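Local atomic coordinates of copper-transporting ATPase PAA2, chloroplastic (Arabidopsis thaliana, PDB entry 5LBK), a protein that transports copper across the chloroplast thylakoid membrane into the lumen at the expense of ATP, this piece being its nucleotide-binding domain. Residues Q18-A26 and V121-I132. Numbering follows the deposited sequence.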
loop_
_atom_site.group_PDB
_atom_site.type_symbol
_atom_site.label_atom_id
_atom_site.label_comp_id
_atom_site.label_asym_id
_atom_site.label_seq_id
_atom_site.Cartn_x
_atom_site.Cartn_y
_atom_site.Cartn_z
ATOM N N GLN A 18 8.480 4.788 -5.899
ATOM C CA GLN A 18 8.418 3.586 -6.717
ATOM C C GLN A 18 8.392 2.347 -5.837
ATOM O O GLN A 18 7.756 1.339 -6.184
ATOM C CB GLN A 18 9.602 3.529 -7.695
ATOM C CG GLN A 18 10.992 3.318 -7.037
ATOM C CD GLN A 18 12.132 3.045 -8.033
ATOM O OE1 GLN A 18 11.912 2.765 -9.219
ATOM N NE2 GLN A 18 13.365 3.112 -7.533
ATOM N N GLU A 19 9.108 2.380 -4.715
ATOM C CA GLU A 19 9.163 1.194 -3.873
ATOM C C GLU A 19 7.805 0.928 -3.245
ATOM O O GLU A 19 7.388 -0.231 -3.147
ATOM C CB GLU A 19 10.221 1.326 -2.784
ATOM C CG GLU A 19 11.653 1.362 -3.277
ATOM C CD GLU A 19 12.689 1.309 -2.142
ATOM O OE1 GLU A 19 13.420 0.295 -2.056
ATOM O OE2 GLU A 19 12.778 2.280 -1.344
ATOM N N VAL A 20 7.102 1.996 -2.823
ATOM C CA VAL A 20 5.772 1.848 -2.234
ATOM C C VAL A 20 4.805 1.286 -3.260
ATOM O O VAL A 20 4.022 0.370 -2.963
ATOM C CB VAL A 20 5.271 3.189 -1.648
ATOM C CG1 VAL A 20 3.787 3.101 -1.223
ATOM C CG2 VAL A 20 6.158 3.577 -0.478
ATOM N N LEU A 21 4.838 1.826 -4.474
ATOM C CA LEU A 21 3.987 1.322 -5.536
ATOM C C LEU A 21 4.324 -0.121 -5.884
ATOM O O LEU A 21 3.412 -0.911 -6.148
ATOM C CB LEU A 21 4.132 2.218 -6.755
ATOM C CG LEU A 21 3.179 2.059 -7.910
ATOM C CD1 LEU A 21 1.723 2.060 -7.463
ATOM C CD2 LEU A 21 3.507 3.211 -8.914
ATOM N N LYS A 22 5.626 -0.468 -5.956
ATOM C CA LYS A 22 6.029 -1.830 -6.318
ATOM C C LYS A 22 5.489 -2.837 -5.320
ATOM O O LYS A 22 5.016 -3.915 -5.701
ATOM C CB LYS A 22 7.546 -1.973 -6.353
ATOM C CG LYS A 22 8.210 -1.425 -7.590
ATOM C CD LYS A 22 9.716 -1.674 -7.535
ATOM C CE LYS A 22 10.380 -1.302 -8.871
ATOM N NZ LYS A 22 11.862 -1.471 -8.890
ATOM N N MET A 23 5.649 -2.537 -4.037
ATOM C CA MET A 23 5.092 -3.397 -2.987
ATOM C C MET A 23 3.583 -3.452 -3.060
ATOM O O MET A 23 2.988 -4.542 -2.927
ATOM C CB MET A 23 5.520 -2.891 -1.616
ATOM C CG MET A 23 7.000 -3.184 -1.254
ATOM S SD MET A 23 7.339 -2.458 0.383
ATOM C CE MET A 23 9.019 -3.032 0.657
ATOM N N ALA A 24 2.927 -2.310 -3.263
ATOM C CA ALA A 24 1.466 -2.342 -3.249
ATOM C C ALA A 24 0.942 -3.150 -4.438
ATOM O O ALA A 24 -0.003 -3.926 -4.307
ATOM C CB ALA A 24 0.901 -0.938 -3.274
ATOM N N ALA A 25 1.530 -2.955 -5.608
ATOM C CA ALA A 25 1.094 -3.739 -6.766
ATOM C C ALA A 25 1.421 -5.232 -6.636
ATOM O O ALA A 25 0.682 -6.082 -7.176
ATOM C CB ALA A 25 1.729 -3.154 -8.027
ATOM N N ALA A 26 2.515 -5.585 -5.953
ATOM C CA ALA A 26 2.793 -6.997 -5.692
ATOM C C ALA A 26 1.677 -7.624 -4.878
ATOM O O ALA A 26 1.243 -8.753 -5.157
ATOM C CB ALA A 26 4.110 -7.168 -4.945
ATOM N N VAL A 121 -0.497 1.502 2.781
ATOM C CA VAL A 121 0.500 0.454 2.632
ATOM C C VAL A 121 1.323 0.335 3.906
ATOM O O VAL A 121 1.915 1.318 4.376
ATOM C CB VAL A 121 1.405 0.712 1.419
ATOM C CG1 VAL A 121 2.321 -0.458 1.183
ATOM C CG2 VAL A 121 0.517 0.970 0.220
ATOM N N GLY A 122 1.397 -0.875 4.460
ATOM C CA GLY A 122 2.154 -1.107 5.671
ATOM C C GLY A 122 3.055 -2.324 5.579
ATOM O O GLY A 122 2.805 -3.236 4.795
ATOM N N ARG A 123 4.135 -2.314 6.373
ATOM C CA ARG A 123 5.103 -3.422 6.378
ATOM C C ARG A 123 5.478 -3.858 7.787
ATOM O O ARG A 123 5.751 -3.010 8.637
ATOM C CB ARG A 123 6.366 -3.027 5.616
ATOM C CG ARG A 123 7.354 -4.139 5.443
ATOM C CD ARG A 123 8.271 -3.723 4.336
ATOM N NE ARG A 123 9.315 -4.671 4.098
ATOM C CZ ARG A 123 10.455 -4.721 4.768
ATOM N NH1 ARG A 123 10.718 -3.864 5.752
ATOM N NH2 ARG A 123 11.326 -5.656 4.450
ATOM N N GLU A 124 5.546 -5.187 8.033
ATOM C CA GLU A 124 5.814 -5.665 9.384
ATOM C C GLU A 124 7.175 -5.128 9.827
ATOM O O GLU A 124 8.135 -5.111 9.057
ATOM C CB GLU A 124 5.794 -7.190 9.477
ATOM C CG GLU A 124 5.550 -7.716 10.937
ATOM C CD GLU A 124 4.969 -9.116 10.997
ATOM O OE1 GLU A 124 5.259 -9.908 10.082
ATOM O OE2 GLU A 124 4.266 -9.430 11.994
ATOM N N GLY A 125 7.259 -4.718 11.084
ATOM C CA GLY A 125 8.472 -4.140 11.623
ATOM C C GLY A 125 8.615 -2.652 11.406
ATOM O O GLY A 125 9.562 -2.061 11.937
ATOM N N GLU A 126 7.711 -2.025 10.653
ATOM C CA GLU A 126 7.825 -0.622 10.287
ATOM C C GLU A 126 6.515 0.124 10.468
ATOM O O GLU A 126 6.504 1.340 10.636
ATOM C CB GLU A 126 8.243 -0.468 8.821
ATOM C CG GLU A 126 9.638 -0.907 8.496
ATOM C CD GLU A 126 10.025 -0.453 7.128
ATOM O OE1 GLU A 126 9.752 -1.191 6.164
ATOM O OE2 GLU A 126 10.551 0.675 7.013
ATOM N N GLY A 127 5.407 -0.565 10.340
ATOM C CA GLY A 127 4.120 0.114 10.354
ATOM C C GLY A 127 3.751 0.680 8.993
ATOM O O GLY A 127 4.157 0.165 7.950
ATOM N N ILE A 128 3.004 1.796 8.993
ATOM C CA ILE A 128 2.555 2.378 7.737
ATOM C C ILE A 128 3.767 2.979 7.054
ATOM O O ILE A 128 4.552 3.684 7.692
ATOM C CB ILE A 128 1.486 3.463 7.957
ATOM C CG1 ILE A 128 0.210 2.964 8.596
ATOM C CG2 ILE A 128 1.180 4.152 6.621
ATOM C CD1 ILE A 128 -0.496 2.042 7.776
ATOM N N ILE A 129 3.955 2.672 5.771
ATOM C CA ILE A 129 5.083 3.187 5.017
ATOM C C ILE A 129 4.633 4.078 3.866
ATOM O O ILE A 129 5.471 4.751 3.258
ATOM C CB ILE A 129 6.000 2.058 4.484
ATOM C CG1 ILE A 129 5.264 1.162 3.479
ATOM C CG2 ILE A 129 6.530 1.223 5.675
ATOM C CD1 ILE A 129 6.144 0.284 2.678
ATOM N N GLY A 130 3.349 4.165 3.578
ATOM C CA GLY A 130 2.924 5.003 2.473
ATOM C C GLY A 130 1.449 4.834 2.235
ATOM O O GLY A 130 0.735 4.141 2.969
ATOM N N ALA A 131 0.989 5.531 1.214
ATOM C CA ALA A 131 -0.404 5.519 0.846
ATOM C C ALA A 131 -0.490 5.808 -0.644
ATOM O O ALA A 131 0.348 6.517 -1.213
ATOM C CB ALA A 131 -1.183 6.536 1.652
ATOM N N ILE A 132 -1.535 5.283 -1.265
ATOM C CA ILE A 132 -1.813 5.527 -2.658
ATOM C C ILE A 132 -3.157 6.226 -2.774
ATOM O O ILE A 132 -4.184 5.702 -2.325
ATOM C CB ILE A 132 -1.792 4.226 -3.459
ATOM C CG1 ILE A 132 -0.428 3.553 -3.261
ATOM C CG2 ILE A 132 -1.974 4.560 -4.858
ATOM C CD1 ILE A 132 -0.405 2.133 -3.662
#
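Packed across the antiparallel sheet of the nucleotide-binding (N) domain, helix 18-26 sets Val20, Met23 and Ala24 on the hairpin 121-132, its axis crossing strand 127-132 at 88°. The closest apolar pair is Ala24 CB with Ile132 CD1, a tight 3.4 Å. Val121 CG2 touches two helix residues, 4.0 Å from Ala24 CB and 4.2 Å from Val20 CG1. Val20 reaches Gly130 as well, CG1 lying 4.2 Å from its CA; the lack of a CB on Gly130 lets that methyl come this close to the strand backbone. Ile129 and Gly130 form a classic beta bulge opposite Val121, whose carbonyl O accepts from both backbone nitrogens. The same six-stranded sheet carries helix 34-45 beside this helix, with Ile39 touching both Leu21 and Ile132. Toward the hairpin turn, the extended Met23 chain (chi2 178°) carries SD to 3.8 Å from Ile129 CD1, the side chains roughly perpendicular, and CE obliquely against Arg123, 3.8 Å from both CD and NE. Arg123 NH1 bonds Glu126 OE1 at 2.9 Å in a salt bridge, meeting it from above the carboxylate plane; Tyr15 OH shares that oxygen. Replacing Arg123 by alanine is likely to cost Glu126 its salt-bridge mate and the Met23 methyl its support.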